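Local coordinates for protein putative primosome component (Streptococcus pyogenes serotype M3, PDB 2QGZ) that probably acts as a helicase loader of the primosome, a P-loop ATPase of the DnaI type thought to help place the replicative helicase on DNA, at residues A[107-112]-A[171-176]; A[126-131]-A[135-140]; A[145-150]-A[178-183]; A[239-244]-A[286-291]. All coordinates share one frame; numbering follows the deposited sequence.

Interaction 1 of 4, residues A[107-112]-A[171-176]; sequences ERIQLV and AMAHEL
Ile-109, the first residue of strand 109-112, carries this small buried contact by reaching with its side-chain end onto helix 165-179. The packing is apolar. CD1 of Ile-109 lies 3.6 Å from CA of His-174 and 3.9 Å from the carbonyl C of Ala-173, so the methyl rests chiefly on the helix backbone. Two side-chain atoms also come near it: CB of Ala-173 is 4.2 Å from CD1 of Ile-109, and CB of His-174 is 4.1 Å from the same methyl. CD1 reaches that far because it stands anti to CA (chi2 176°). CA of Ile-109 and CA of Ala-173, 6.9 Å apart, are the nearest CA pair here. The bond from CA to CB of His-174 leads away from the strand, and its imidazole meets the ring of His-122, the planes at about 40°.

Polar bonds lie beside this packing. Gln-110 NE2 gives a weak hydrogen bond to Arg-108 O, and Arg-108 NH1 binds Ser-177 OG one residue beyond segment 171-176. Strand 109-112 forms one edge of the parallel sheet within the chain, hydrogen-bonded to strand 184-188. Helix 165-179 packs on this sheet, with Met-172 and Leu-176 turned to helix 131-146 and strand 217-221.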
loop_
_atom_site.group_PDB
_atom_site.type_symbol
_atom_site.label_atom_id
_atom_site.label_comp_id
_atom_site.label_asym_id
_atom_site.label_seq_id
_atom_site.Cartn_x
_atom_site.Cartn_y
_atom_site.Cartn_z
ATOM N N GLU A 107 -3.976 10.802 13.039
ATOM C CA GLU A 107 -4.886 9.761 13.518
ATOM C C GLU A 107 -5.774 9.128 12.438
ATOM O O GLU A 107 -6.348 8.059 12.663
ATOM C CB GLU A 107 -5.772 10.304 14.644
ATOM C CG GLU A 107 -6.795 11.337 14.201
ATOM C CD GLU A 107 -7.804 11.663 15.291
ATOM O OE1 GLU A 107 -8.556 10.744 15.689
ATOM O OE2 GLU A 107 -7.844 12.830 15.749
ATOM N N ARG A 108 -5.897 9.781 11.284
ATOM C CA ARG A 108 -6.701 9.235 10.190
ATOM C C ARG A 108 -5.957 8.086 9.501
ATOM O O ARG A 108 -6.516 7.406 8.634
ATOM C CB ARG A 108 -6.996 10.297 9.128
ATOM C CG ARG A 108 -7.737 11.518 9.595
ATOM C CD ARG A 108 -8.374 12.210 8.400
ATOM N NE ARG A 108 -9.054 13.449 8.766
ATOM C CZ ARG A 108 -8.437 14.593 9.053
ATOM N NH1 ARG A 108 -7.109 14.672 9.016
ATOM N NH2 ARG A 108 -9.152 15.658 9.382
ATOM N N ILE A 109 -4.696 7.890 9.879
ATOM C CA ILE A 109 -3.861 6.847 9.294
ATOM C C ILE A 109 -3.808 5.594 10.159
ATOM O O ILE A 109 -3.046 5.524 11.126
ATOM C CB ILE A 109 -2.418 7.358 9.079
ATOM C CG1 ILE A 109 -2.429 8.564 8.144
ATOM C CG2 ILE A 109 -1.552 6.265 8.501
ATOM C CD1 ILE A 109 -1.067 9.192 7.957
ATOM N N GLN A 110 -4.613 4.599 9.805
ATOM C CA GLN A 110 -4.649 3.351 10.555
ATOM C C GLN A 110 -3.456 2.460 10.220
ATOM O O GLN A 110 -3.080 2.315 9.056
ATOM C CB GLN A 110 -5.956 2.603 10.274
ATOM C CG GLN A 110 -7.192 3.208 10.943
ATOM C CD GLN A 110 -7.494 4.627 10.473
ATOM O OE1 GLN A 110 -7.470 5.578 11.265
ATOM N NE2 GLN A 110 -7.785 4.778 9.181
ATOM N N LEU A 111 -2.856 1.874 11.251
ATOM C CA LEU A 111 -1.712 0.992 11.074
ATOM C C LEU A 111 -2.072 -0.412 11.524
ATOM O O LEU A 111 -2.838 -0.595 12.469
ATOM C CB LEU A 111 -0.522 1.468 11.900
ATOM C CG LEU A 111 0.053 2.870 11.709
ATOM C CD1 LEU A 111 1.189 3.054 12.699
ATOM C CD2 LEU A 111 0.552 3.051 10.286
ATOM N N VAL A 112 -1.518 -1.403 10.839
ATOM C CA VAL A 112 -1.751 -2.795 11.171
ATOM C C VAL A 112 -0.413 -3.506 11.116
ATOM O O VAL A 112 0.114 -3.785 10.036
ATOM C CB VAL A 112 -2.729 -3.472 10.179
ATOM C CG1 VAL A 112 -2.801 -4.975 10.462
ATOM C CG2 VAL A 112 -4.119 -2.848 10.305
ATOM N N ALA A 171 4.063 8.593 3.242
ATOM C CA ALA A 171 4.061 10.041 3.075
ATOM C C ALA A 171 2.834 10.456 2.267
ATOM O O ALA A 171 2.262 11.534 2.479
ATOM C CB ALA A 171 5.326 10.495 2.371
ATOM N N MET A 172 2.446 9.603 1.325
ATOM C CA MET A 172 1.272 9.866 0.495
ATOM C C MET A 172 0.039 9.829 1.405
ATOM O O MET A 172 -0.840 10.680 1.294
ATOM C CB MET A 172 1.137 8.806 -0.608
ATOM C CG MET A 172 -0.024 9.024 -1.562
ATOM S SD MET A 172 -0.377 7.564 -2.593
ATOM C CE MET A 172 -1.021 6.425 -1.316
ATOM N N ALA A 173 -0.016 8.851 2.307
ATOM C CA ALA A 173 -1.147 8.722 3.231
ATOM C C ALA A 173 -1.248 9.947 4.142
ATOM O O ALA A 173 -2.342 10.412 4.459
ATOM C CB ALA A 173 -1.002 7.453 4.086
ATOM N N HIS A 174 -0.099 10.461 4.563
ATOM C CA HIS A 174 -0.070 11.623 5.437
ATOM C C HIS A 174 -0.558 12.869 4.707
ATOM O O HIS A 174 -1.240 13.707 5.293
ATOM C CB HIS A 174 1.341 11.847 5.964
ATOM C CG HIS A 174 1.406 12.787 7.124
ATOM N ND1 HIS A 174 1.301 14.156 6.981
ATOM C CD2 HIS A 174 1.536 12.552 8.453
ATOM C CE1 HIS A 174 1.365 14.722 8.174
ATOM N NE2 HIS A 174 1.507 13.773 9.083
ATOM N N GLU A 175 -0.223 12.982 3.427
ATOM C CA GLU A 175 -0.633 14.129 2.631
ATOM C C GLU A 175 -2.127 14.032 2.285
ATOM O O GLU A 175 -2.822 15.048 2.196
ATOM C CB GLU A 175 0.214 14.194 1.365
ATOM C CG GLU A 175 0.167 15.505 0.622
ATOM C CD GLU A 175 0.858 16.642 1.359
ATOM O OE1 GLU A 175 1.767 16.384 2.183
ATOM O OE2 GLU A 175 0.505 17.808 1.089
ATOM N N LEU A 176 -2.618 12.809 2.092
ATOM C CA LEU A 176 -4.034 12.599 1.790
ATOM C C LEU A 176 -4.880 13.000 2.990
ATOM O O LEU A 176 -5.960 13.570 2.843
ATOM C CB LEU A 176 -4.313 11.134 1.448
ATOM C CG LEU A 176 -4.175 10.747 -0.021
ATOM C CD1 LEU A 176 -4.455 9.264 -0.192
ATOM C CD2 LEU A 176 -5.139 11.569 -0.844
#

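Interaction 2 of 4, residues A[126-131]-A[135-140]; sequences IDVNNA and EAFSAI
Phe-137 of helix 131-146 meets Val-128 and Ile-126, two residues of the extended loop that leads into the same helix. Its side chain starts at CB, 4.1 Å from CG2 of Val-128. With chi1 at -169°, CG stands opposite the backbone N and the ring is carried out toward the loop. CG of Phe-137 comes to 3.6 Å from Val-128 CG2, the closest approach of two side chains across these segments. Further out, CD1 of Phe-137 has two neighbours, Val-128 CG2 at 3.9 Å and Ile-126 CG2 at 4.1 Å, the latter meeting the ring obliquely. CD2, CE1 and CE2 also remain near the methyl of Val-128, and CZ of Phe-137, the far end of the ring, is 4.3 Å from that CG2.

That spread of neighbours is the mark of a CH-pi contact: CG2 of Val-128 stands over one face of the ring, 3.7 Å from its centroid, 14° off the normal and offset toward the rim at CG. The two side chains cross at about a right angle.

The backbone adds one bond, from Glu-135 N to Ala-131 O at 3.0 Å. It is an i to i+4 bond of the helix's first turn, for which Asn-130 holds the N-cap position without a side-chain capping bond. Ile-126 also packs on Ala-171 of helix 165-179. The loop that enters the helix folds back over its first two turns through apolar side chains, in a domain of the P-loop NTPase fold.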
loop_
_atom_site.group_PDB
_atom_site.type_symbol
_atom_site.label_atom_id
_atom_site.label_comp_id
_atom_site.label_asym_id
_atom_site.label_seq_id
_atom_site.Cartn_x
_atom_site.Cartn_y
_atom_site.Cartn_z
ATOM N N ILE A 126 10.951 12.452 2.068
ATOM C CA ILE A 126 11.246 11.560 0.946
ATOM C C ILE A 126 12.328 12.096 0.009
ATOM O O ILE A 126 12.237 13.223 -0.480
ATOM C CB ILE A 126 9.969 11.291 0.102
ATOM C CG1 ILE A 126 8.852 10.745 0.993
ATOM C CG2 ILE A 126 10.284 10.336 -1.024
ATOM C CD1 ILE A 126 9.261 9.573 1.883
ATOM N N ASP A 127 13.352 11.292 -0.245
ATOM C CA ASP A 127 14.420 11.716 -1.142
ATOM C C ASP A 127 14.007 11.496 -2.589
ATOM O O ASP A 127 13.554 10.411 -2.956
ATOM C CB ASP A 127 15.722 10.938 -0.881
ATOM C CG ASP A 127 16.452 11.397 0.390
ATOM O OD1 ASP A 127 16.520 12.619 0.641
ATOM O OD2 ASP A 127 16.972 10.532 1.123
ATOM N N VAL A 128 14.152 12.541 -3.396
ATOM C CA VAL A 128 13.831 12.487 -4.815
ATOM C C VAL A 128 15.136 12.832 -5.528
ATOM O O VAL A 128 15.294 13.913 -6.087
ATOM C CB VAL A 128 12.733 13.514 -5.194
ATOM C CG1 VAL A 128 12.253 13.261 -6.612
ATOM C CG2 VAL A 128 11.567 13.425 -4.215
ATOM N N ASN A 129 16.068 11.886 -5.499
ATOM C CA ASN A 129 17.383 12.065 -6.094
ATOM C C ASN A 129 17.724 10.998 -7.145
ATOM O O ASN A 129 18.895 10.680 -7.362
ATOM C CB ASN A 129 18.423 12.058 -4.964
ATOM C CG ASN A 129 18.259 10.859 -4.030
ATOM O OD1 ASN A 129 18.944 10.745 -3.003
ATOM N ND2 ASN A 129 17.347 9.959 -4.384
ATOM N N ASN A 130 16.695 10.459 -7.790
ATOM C CA ASN A 130 16.829 9.421 -8.820
ATOM C C ASN A 130 15.802 9.683 -9.892
ATOM O O ASN A 130 14.842 10.424 -9.682
ATOM C CB ASN A 130 16.482 8.027 -8.271
ATOM C CG ASN A 130 17.617 7.388 -7.544
ATOM O OD1 ASN A 130 17.458 6.335 -6.936
ATOM N ND2 ASN A 130 18.785 8.016 -7.605
ATOM N N ALA A 131 15.982 9.029 -11.029
ATOM C CA ALA A 131 15.018 9.142 -12.098
ATOM C C ALA A 131 13.809 8.319 -11.636
ATOM O O ALA A 131 12.664 8.732 -11.832
ATOM C CB ALA A 131 15.586 8.578 -13.391
ATOM N N GLU A 135 10.038 9.725 -10.779
ATOM C CA GLU A 135 8.839 9.150 -11.376
ATOM C C GLU A 135 7.827 8.718 -10.314
ATOM O O GLU A 135 6.664 9.110 -10.373
ATOM C CB GLU A 135 9.215 7.952 -12.261
ATOM C CG GLU A 135 9.855 8.326 -13.590
ATOM C CD GLU A 135 10.386 7.115 -14.366
ATOM O OE1 GLU A 135 11.430 6.545 -13.966
ATOM O OE2 GLU A 135 9.755 6.725 -15.375
ATOM N N ALA A 136 8.272 7.927 -9.340
ATOM C CA ALA A 136 7.386 7.460 -8.278
ATOM C C ALA A 136 6.809 8.622 -7.464
ATOM O O ALA A 136 5.622 8.636 -7.153
ATOM C CB ALA A 136 8.125 6.485 -7.357
ATOM N N PHE A 137 7.643 9.598 -7.131
ATOM C CA PHE A 137 7.198 10.755 -6.354
ATOM C C PHE A 137 6.169 11.534 -7.174
ATOM O O PHE A 137 5.158 12.006 -6.664
ATOM C CB PHE A 137 8.393 11.640 -6.031
ATOM C CG PHE A 137 8.099 12.708 -5.031
ATOM C CD1 PHE A 137 7.896 12.387 -3.693
ATOM C CD2 PHE A 137 8.060 14.045 -5.417
ATOM C CE1 PHE A 137 7.662 13.377 -2.757
ATOM C CE2 PHE A 137 7.825 15.047 -4.479
ATOM C CZ PHE A 137 7.628 14.715 -3.149
ATOM N N SER A 138 6.441 11.652 -8.462
ATOM C CA SER A 138 5.557 12.344 -9.381
ATOM C C SER A 138 4.168 11.679 -9.369
ATOM O O SER A 138 3.140 12.363 -9.311
ATOM C CB SER A 138 6.178 12.305 -10.787
ATOM O OG SER A 138 5.308 12.823 -11.772
ATOM N N ALA A 139 4.137 10.347 -9.411
ATOM C CA ALA A 139 2.866 9.620 -9.403
ATOM C C ALA A 139 2.118 9.740 -8.068
ATOM O O ALA A 139 0.891 9.783 -8.038
ATOM C CB ALA A 139 3.101 8.155 -9.727
ATOM N N ILE A 140 2.854 9.773 -6.965
ATOM C CA ILE A 140 2.235 9.909 -5.659
ATOM C C ILE A 140 1.564 11.291 -5.537
ATOM O O ILE A 140 0.506 11.419 -4.927
ATOM C CB ILE A 140 3.292 9.690 -4.533
ATOM C CG1 ILE A 140 3.058 8.335 -3.881
ATOM C CG2 ILE A 140 3.243 10.783 -3.488
ATOM C CD1 ILE A 140 3.424 7.171 -4.768
#

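Interaction 3 of 4, residues A[145-150]-A[178-183]; sequences EQYPSA and EKKGVS
This is a partly buried packing contact between the C-terminal ends of two neighbouring helices, 131-146 and 165-179, and the turns that follow them in the alpha/beta P-loop NTPase fold. One turn leads on toward strand 154-158 and the other into strand 184-188, so the contact lies where the two chains leave their helices, before they part toward different strands. The backbones stay well apart, CA of Tyr-147 being 8.1 Å from CA of Lys-180, and side chains bridge the distance.

Tyr-147 and Val-182 supply the apolar part. Their side chains approach from opposite directions: CE1 of Tyr-147 lies 4.1 Å from CB of Val-182, and OH of Tyr-147 is 4.0 Å from CG2 of the valine. The phenol swings across to Val-182 because its CG is anti to the backbone N (chi1 -177°). On one ring face sits CB of Pro-148, which follows a cis peptide bond. Leu-176 and Pro-216 also touch both Tyr-147 and Val-182, joining the pair to a larger apolar cluster.

Lys-180 supplies the polar part. Bends at chi2 and chi4 curl its chain toward the end of helix 131-146, where NZ hydrogen-bonds Val-144 O, just before segment 145-150. This brings the ammonium among several backbone carbonyls, whose negative ends would probably favour its charge. Glu-145 O is 3.7 Å from NZ of Lys-180, while Tyr-147 O is 3.5 Å from NZ at an angle too poor for a hydrogen bond; the same carbonyl oxygen of Tyr-147 meets CE of Lys-180 at 3.0 Å.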
loop_
_atom_site.group_PDB
_atom_site.type_symbol
_atom_site.label_atom_id
_atom_site.label_comp_id
_atom_site.label_asym_id
_atom_site.label_seq_id
_atom_site.Cartn_x
_atom_site.Cartn_y
_atom_site.Cartn_z
ATOM N N GLU A 145 -3.381 14.788 -5.578
ATOM C CA GLU A 145 -3.998 15.922 -6.248
ATOM C C GLU A 145 -5.312 15.560 -6.957
ATOM O O GLU A 145 -6.281 16.323 -6.922
ATOM C CB GLU A 145 -2.989 16.504 -7.245
ATOM C CG GLU A 145 -3.235 17.932 -7.666
ATOM C CD GLU A 145 -2.171 18.457 -8.631
ATOM O OE1 GLU A 145 -2.315 19.606 -9.101
ATOM O OE2 GLU A 145 -1.195 17.729 -8.922
ATOM N N GLN A 146 -5.347 14.383 -7.577
ATOM C CA GLN A 146 -6.524 13.925 -8.311
ATOM C C GLN A 146 -7.550 13.104 -7.513
ATOM O O GLN A 146 -8.546 12.658 -8.069
ATOM C CB GLN A 146 -6.066 13.127 -9.534
ATOM C CG GLN A 146 -5.270 13.957 -10.517
ATOM C CD GLN A 146 -4.450 13.123 -11.489
ATOM O OE1 GLN A 146 -3.620 13.661 -12.224
ATOM N NE2 GLN A 146 -4.670 11.810 -11.497
ATOM N N TYR A 147 -7.320 12.913 -6.218
ATOM C CA TYR A 147 -8.247 12.136 -5.401
ATOM C C TYR A 147 -9.496 12.919 -4.982
ATOM O O TYR A 147 -9.402 14.022 -4.448
ATOM C CB TYR A 147 -7.540 11.608 -4.150
ATOM C CG TYR A 147 -8.425 10.736 -3.293
ATOM C CD1 TYR A 147 -9.282 11.293 -2.343
ATOM C CD2 TYR A 147 -8.459 9.353 -3.485
ATOM C CE1 TYR A 147 -10.154 10.494 -1.607
ATOM C CE2 TYR A 147 -9.331 8.544 -2.759
ATOM C CZ TYR A 147 -10.175 9.119 -1.824
ATOM O OH TYR A 147 -11.047 8.321 -1.122
ATOM N N PRO A 148 -10.690 12.345 -5.209
ATOM C CA PRO A 148 -10.913 11.035 -5.828
ATOM C C PRO A 148 -11.168 11.133 -7.331
ATOM O O PRO A 148 -11.697 12.130 -7.817
ATOM C CB PRO A 148 -12.134 10.521 -5.085
ATOM C CG PRO A 148 -12.950 11.776 -4.957
ATOM C CD PRO A 148 -11.917 12.811 -4.535
ATOM N N SER A 149 -10.779 10.092 -8.059
ATOM C CA SER A 149 -10.974 10.037 -9.502
ATOM C C SER A 149 -11.777 8.798 -9.818
ATOM O O SER A 149 -11.992 7.950 -8.953
ATOM C CB SER A 149 -9.637 9.965 -10.236
ATOM O OG SER A 149 -8.936 11.186 -10.125
ATOM N N ALA A 150 -12.207 8.693 -11.069
ATOM C CA ALA A 150 -13.013 7.568 -11.520
ATOM C C ALA A 150 -12.471 6.205 -11.078
ATOM O O ALA A 150 -12.889 5.657 -10.051
ATOM C CB ALA A 150 -13.146 7.616 -13.038
ATOM N N GLU A 178 -3.926 15.177 5.296
ATOM C CA GLU A 178 -3.779 16.613 5.517
ATOM C C GLU A 178 -4.513 17.475 4.497
ATOM O O GLU A 178 -5.225 18.404 4.869
ATOM C CB GLU A 178 -2.301 17.016 5.535
ATOM C CG GLU A 178 -2.093 18.516 5.738
ATOM C CD GLU A 178 -0.639 18.911 5.929
ATOM O OE1 GLU A 178 -0.385 20.102 6.216
ATOM O OE2 GLU A 178 0.249 18.041 5.791
ATOM N N LYS A 179 -4.338 17.184 3.216
ATOM C CA LYS A 179 -4.997 17.971 2.183
ATOM C C LYS A 179 -6.464 17.612 2.077
ATOM O O LYS A 179 -7.331 18.472 2.200
ATOM C CB LYS A 179 -4.287 17.777 0.843
ATOM C CG LYS A 179 -2.896 18.388 0.846
ATOM C CD LYS A 179 -2.994 19.867 1.178
ATOM C CE LYS A 179 -1.642 20.475 1.461
ATOM N NZ LYS A 179 -1.747 21.956 1.639
ATOM N N LYS A 180 -6.738 16.338 1.837
ATOM C CA LYS A 180 -8.103 15.859 1.766
ATOM C C LYS A 180 -8.342 15.368 3.191
ATOM O O LYS A 180 -7.456 15.508 4.036
ATOM C CB LYS A 180 -8.196 14.712 0.770
ATOM C CG LYS A 180 -7.665 15.058 -0.621
ATOM C CD LYS A 180 -8.379 16.256 -1.193
ATOM C CE LYS A 180 -8.352 16.248 -2.714
ATOM N NZ LYS A 180 -6.979 16.238 -3.265
ATOM N N GLY A 181 -9.509 14.810 3.484
ATOM C CA GLY A 181 -9.725 14.339 4.843
ATOM C C GLY A 181 -9.815 12.827 4.907
ATOM O O GLY A 181 -10.362 12.261 5.850
ATOM N N VAL A 182 -9.242 12.179 3.900
ATOM C CA VAL A 182 -9.277 10.732 3.758
ATOM C C VAL A 182 -8.407 9.905 4.694
ATOM O O VAL A 182 -7.277 10.269 5.014
ATOM C CB VAL A 182 -8.948 10.345 2.300
ATOM C CG1 VAL A 182 -7.650 11.002 1.877
ATOM C CG2 VAL A 182 -8.860 8.834 2.162
ATOM N N SER A 183 -8.966 8.777 5.123
ATOM C CA SER A 183 -8.286 7.837 6.005
ATOM C C SER A 183 -7.570 6.821 5.126
ATOM O O SER A 183 -8.040 6.480 4.047
ATOM C CB SER A 183 -9.297 7.100 6.894
ATOM O OG SER A 183 -10.031 7.996 7.713
#

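Interaction 4 of 4, residues A[239-244]-A[286-291]; sequences VILQYR and RYLARE
Leu-241 of helix 237-247 and Leu-288, the last residue of helix 281-288, pack together in the interior. The apolar contact is led by one methyl: CD1 of Leu-288 lies 3.7 Å from CG of Leu-241, 4.2 Å from its CB and 4.1 Å from its CD1. The methyl therefore sits against the branch point of the other leucine and not merely against one methyl end. The same CD1 of Leu-288 also comes to 4.1 Å from the backbone O of Leu-241. The second methyl, CD2 of Leu-288, makes a looser contact with Arg-244 O at 4.4 Å. Leu-288 points from its backbone toward helix 237-247, and its CG, anti to the carbonyl carbon (chi1 -67°), puts CD1 against Leu-241.

Polar interactions belong to the surroundings. The guanidinium of Arg-244 turns from the leucines to an array of oxygens: NE binds Thr-251 OG1, NH1 the carbonyls of Lys-213 and Val-215, and NH2 that of Pro-250. All three of its nitrogens are thus used, which ties the helix to the start of strand 251-255 and the residue just before it, to the end of helix 210-213, and to the connection that follows that helix.

After Leu-288 the chain leaves helical geometry at Ala-289 and becomes strand 289-293, an outermost strand within the chain. Hydrogen bonds of Leu-288 and Arg-290 to Gly-154 join it to strand 154-158, so the leucine contact links helix 237-247 to this edge of the parallel sheet.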
loop_
_atom_site.group_PDB
_atom_site.type_symbol
_atom_site.label_atom_id
_atom_site.label_comp_id
_atom_site.label_asym_id
_atom_site.label_seq_id
_atom_site.Cartn_x
_atom_site.Cartn_y
_atom_site.Cartn_z
ATOM N N VAL A 239 -10.120 -12.274 -1.892
ATOM C CA VAL A 239 -11.438 -11.695 -1.667
ATOM C C VAL A 239 -11.364 -10.197 -1.397
ATOM O O VAL A 239 -12.192 -9.435 -1.892
ATOM C CB VAL A 239 -12.165 -12.392 -0.497
ATOM C CG1 VAL A 239 -13.616 -11.896 -0.401
ATOM C CG2 VAL A 239 -12.152 -13.890 -0.716
ATOM N N ILE A 240 -10.377 -9.778 -0.609
ATOM C CA ILE A 240 -10.214 -8.366 -0.312
ATOM C C ILE A 240 -9.964 -7.621 -1.617
ATOM O O ILE A 240 -10.583 -6.598 -1.878
ATOM C CB ILE A 240 -9.023 -8.116 0.655
ATOM C CG1 ILE A 240 -9.414 -8.519 2.080
ATOM C CG2 ILE A 240 -8.601 -6.643 0.617
ATOM C CD1 ILE A 240 -8.266 -8.414 3.065
ATOM N N LEU A 241 -9.061 -8.135 -2.439
ATOM C CA LEU A 241 -8.761 -7.475 -3.698
ATOM C C LEU A 241 -9.996 -7.465 -4.597
ATOM O O LEU A 241 -10.348 -6.428 -5.176
ATOM C CB LEU A 241 -7.574 -8.164 -4.383
ATOM C CG LEU A 241 -6.183 -7.508 -4.249
ATOM C CD1 LEU A 241 -6.044 -6.726 -2.952
ATOM C CD2 LEU A 241 -5.103 -8.584 -4.357
ATOM N N GLN A 242 -10.669 -8.607 -4.692
ATOM C CA GLN A 242 -11.874 -8.725 -5.513
ATOM C C GLN A 242 -12.889 -7.660 -5.116
ATOM O O GLN A 242 -13.435 -6.959 -5.959
ATOM C CB GLN A 242 -12.496 -10.103 -5.321
ATOM C CG GLN A 242 -13.784 -10.303 -6.050
ATOM C CD GLN A 242 -14.317 -11.709 -5.871
ATOM O OE1 GLN A 242 -14.989 -12.247 -6.747
ATOM N NE2 GLN A 242 -14.032 -12.305 -4.725
ATOM N N TYR A 243 -13.133 -7.537 -3.821
ATOM C CA TYR A 243 -14.074 -6.555 -3.320
ATOM C C TYR A 243 -13.645 -5.118 -3.615
ATOM O O TYR A 243 -14.489 -4.270 -3.915
ATOM C CB TYR A 243 -14.256 -6.745 -1.818
ATOM C CG TYR A 243 -15.025 -5.638 -1.146
ATOM C CD1 TYR A 243 -14.364 -4.533 -0.612
ATOM C CD2 TYR A 243 -16.414 -5.700 -1.031
ATOM C CE1 TYR A 243 -15.067 -3.512 0.028
ATOM C CE2 TYR A 243 -17.134 -4.692 -0.390
ATOM C CZ TYR A 243 -16.455 -3.598 0.135
ATOM O OH TYR A 243 -17.157 -2.587 0.752
ATOM N N ARG A 244 -12.345 -4.832 -3.530
ATOM C CA ARG A 244 -11.891 -3.479 -3.801
ATOM C C ARG A 244 -11.957 -3.185 -5.299
ATOM O O ARG A 244 -12.137 -2.034 -5.701
ATOM C CB ARG A 244 -10.487 -3.243 -3.212
ATOM C CG ARG A 244 -10.490 -3.224 -1.676
ATOM C CD ARG A 244 -9.104 -2.948 -1.065
ATOM N NE ARG A 244 -8.726 -1.542 -1.171
ATOM C CZ ARG A 244 -9.225 -0.564 -0.420
ATOM N NH1 ARG A 244 -10.129 -0.823 0.511
ATOM N NH2 ARG A 244 -8.830 0.685 -0.609
ATOM N N ARG A 286 -2.436 -6.552 -10.806
ATOM C CA ARG A 286 -2.114 -5.813 -12.023
ATOM C C ARG A 286 -3.242 -4.891 -12.431
ATOM O O ARG A 286 -3.025 -3.890 -13.107
ATOM C CB ARG A 286 -1.827 -6.760 -13.191
ATOM C CG ARG A 286 -0.588 -7.625 -13.051
ATOM C CD ARG A 286 -0.298 -8.331 -14.371
ATOM N NE ARG A 286 0.914 -9.148 -14.312
ATOM C CZ ARG A 286 0.977 -10.372 -13.789
ATOM N NH1 ARG A 286 -0.110 -10.943 -13.278
ATOM N NH2 ARG A 286 2.135 -11.023 -13.765
ATOM N N TYR A 287 -4.460 -5.225 -12.040
ATOM C CA TYR A 287 -5.585 -4.384 -12.411
ATOM C C TYR A 287 -5.700 -3.173 -11.477
ATOM O O TYR A 287 -6.024 -2.072 -11.920
ATOM C CB TYR A 287 -6.875 -5.217 -12.412
ATOM C CG TYR A 287 -8.131 -4.410 -12.627
ATOM C CD1 TYR A 287 -8.782 -3.803 -11.556
ATOM C CD2 TYR A 287 -8.642 -4.212 -13.903
ATOM C CE1 TYR A 287 -9.909 -3.014 -11.751
ATOM C CE2 TYR A 287 -9.771 -3.420 -14.113
ATOM C CZ TYR A 287 -10.395 -2.821 -13.033
ATOM O OH TYR A 287 -11.487 -2.001 -13.232
ATOM N N LEU A 288 -5.404 -3.377 -10.196
ATOM C CA LEU A 288 -5.494 -2.310 -9.200
ATOM C C LEU A 288 -4.311 -1.345 -9.138
ATOM O O LEU A 288 -4.482 -0.188 -8.744
ATOM C CB LEU A 288 -5.689 -2.916 -7.811
ATOM C CG LEU A 288 -7.008 -3.635 -7.557
ATOM C CD1 LEU A 288 -6.858 -4.603 -6.403
ATOM C CD2 LEU A 288 -8.080 -2.605 -7.280
ATOM N N ALA A 289 -3.121 -1.790 -9.530
ATOM C CA ALA A 289 -1.962 -0.901 -9.432
ATOM C C ALA A 289 -0.951 -0.955 -10.573
ATOM O O ALA A 289 -0.784 -1.978 -11.229
ATOM C CB ALA A 289 -1.252 -1.158 -8.114
ATOM N N ARG A 290 -0.275 0.165 -10.798
ATOM C CA ARG A 290 0.734 0.257 -11.846
ATOM C C ARG A 290 2.095 -0.022 -11.219
ATOM O O ARG A 290 2.408 0.487 -10.149
ATOM C CB ARG A 290 0.697 1.646 -12.485
ATOM C CG ARG A 290 -0.563 1.901 -13.322
ATOM C CD ARG A 290 -0.524 1.093 -14.634
ATOM N NE ARG A 290 -1.818 1.018 -15.321
ATOM C CZ ARG A 290 -2.844 0.262 -14.922
ATOM N NH1 ARG A 290 -2.739 -0.493 -13.833
ATOM N NH2 ARG A 290 -3.976 0.254 -15.616
ATOM N N GLU A 291 2.895 -0.841 -11.889
ATOM C CA GLU A 291 4.216 -1.233 -11.398
ATOM C C GLU A 291 5.258 -0.125 -11.513
ATOM O O GLU A 291 5.360 0.519 -12.548
ATOM C CB GLU A 291 4.686 -2.451 -12.185
ATOM C CG GLU A 291 5.749 -3.300 -11.530
ATOM C CD GLU A 291 6.224 -4.428 -12.448
ATOM O OE1 GLU A 291 6.814 -5.406 -11.939
ATOM O OE2 GLU A 291 6.010 -4.332 -13.680
#

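From the N terminus, strand 109-112 opens a long loop that interaction 1 closes on helix 165-179. Interaction 2 is nested inside it, folding the loop before helix 131-146 back onto that helix. Interaction 3 starts within the same loop but ends beyond it, so it crosses interaction 1; it joins the far ends of helices 131-146 and 165-179. Interactions 1 and 2 meet where Met-172 packs on Ile-140, and interactions 1 and 3 where Arg-108 and Leu-176 touch Gly-181 and Val-182. Interaction 4 follows in series, its centre about 20 Å from that of interaction 1, and ties helix 237-247 to the opposite sheet edge.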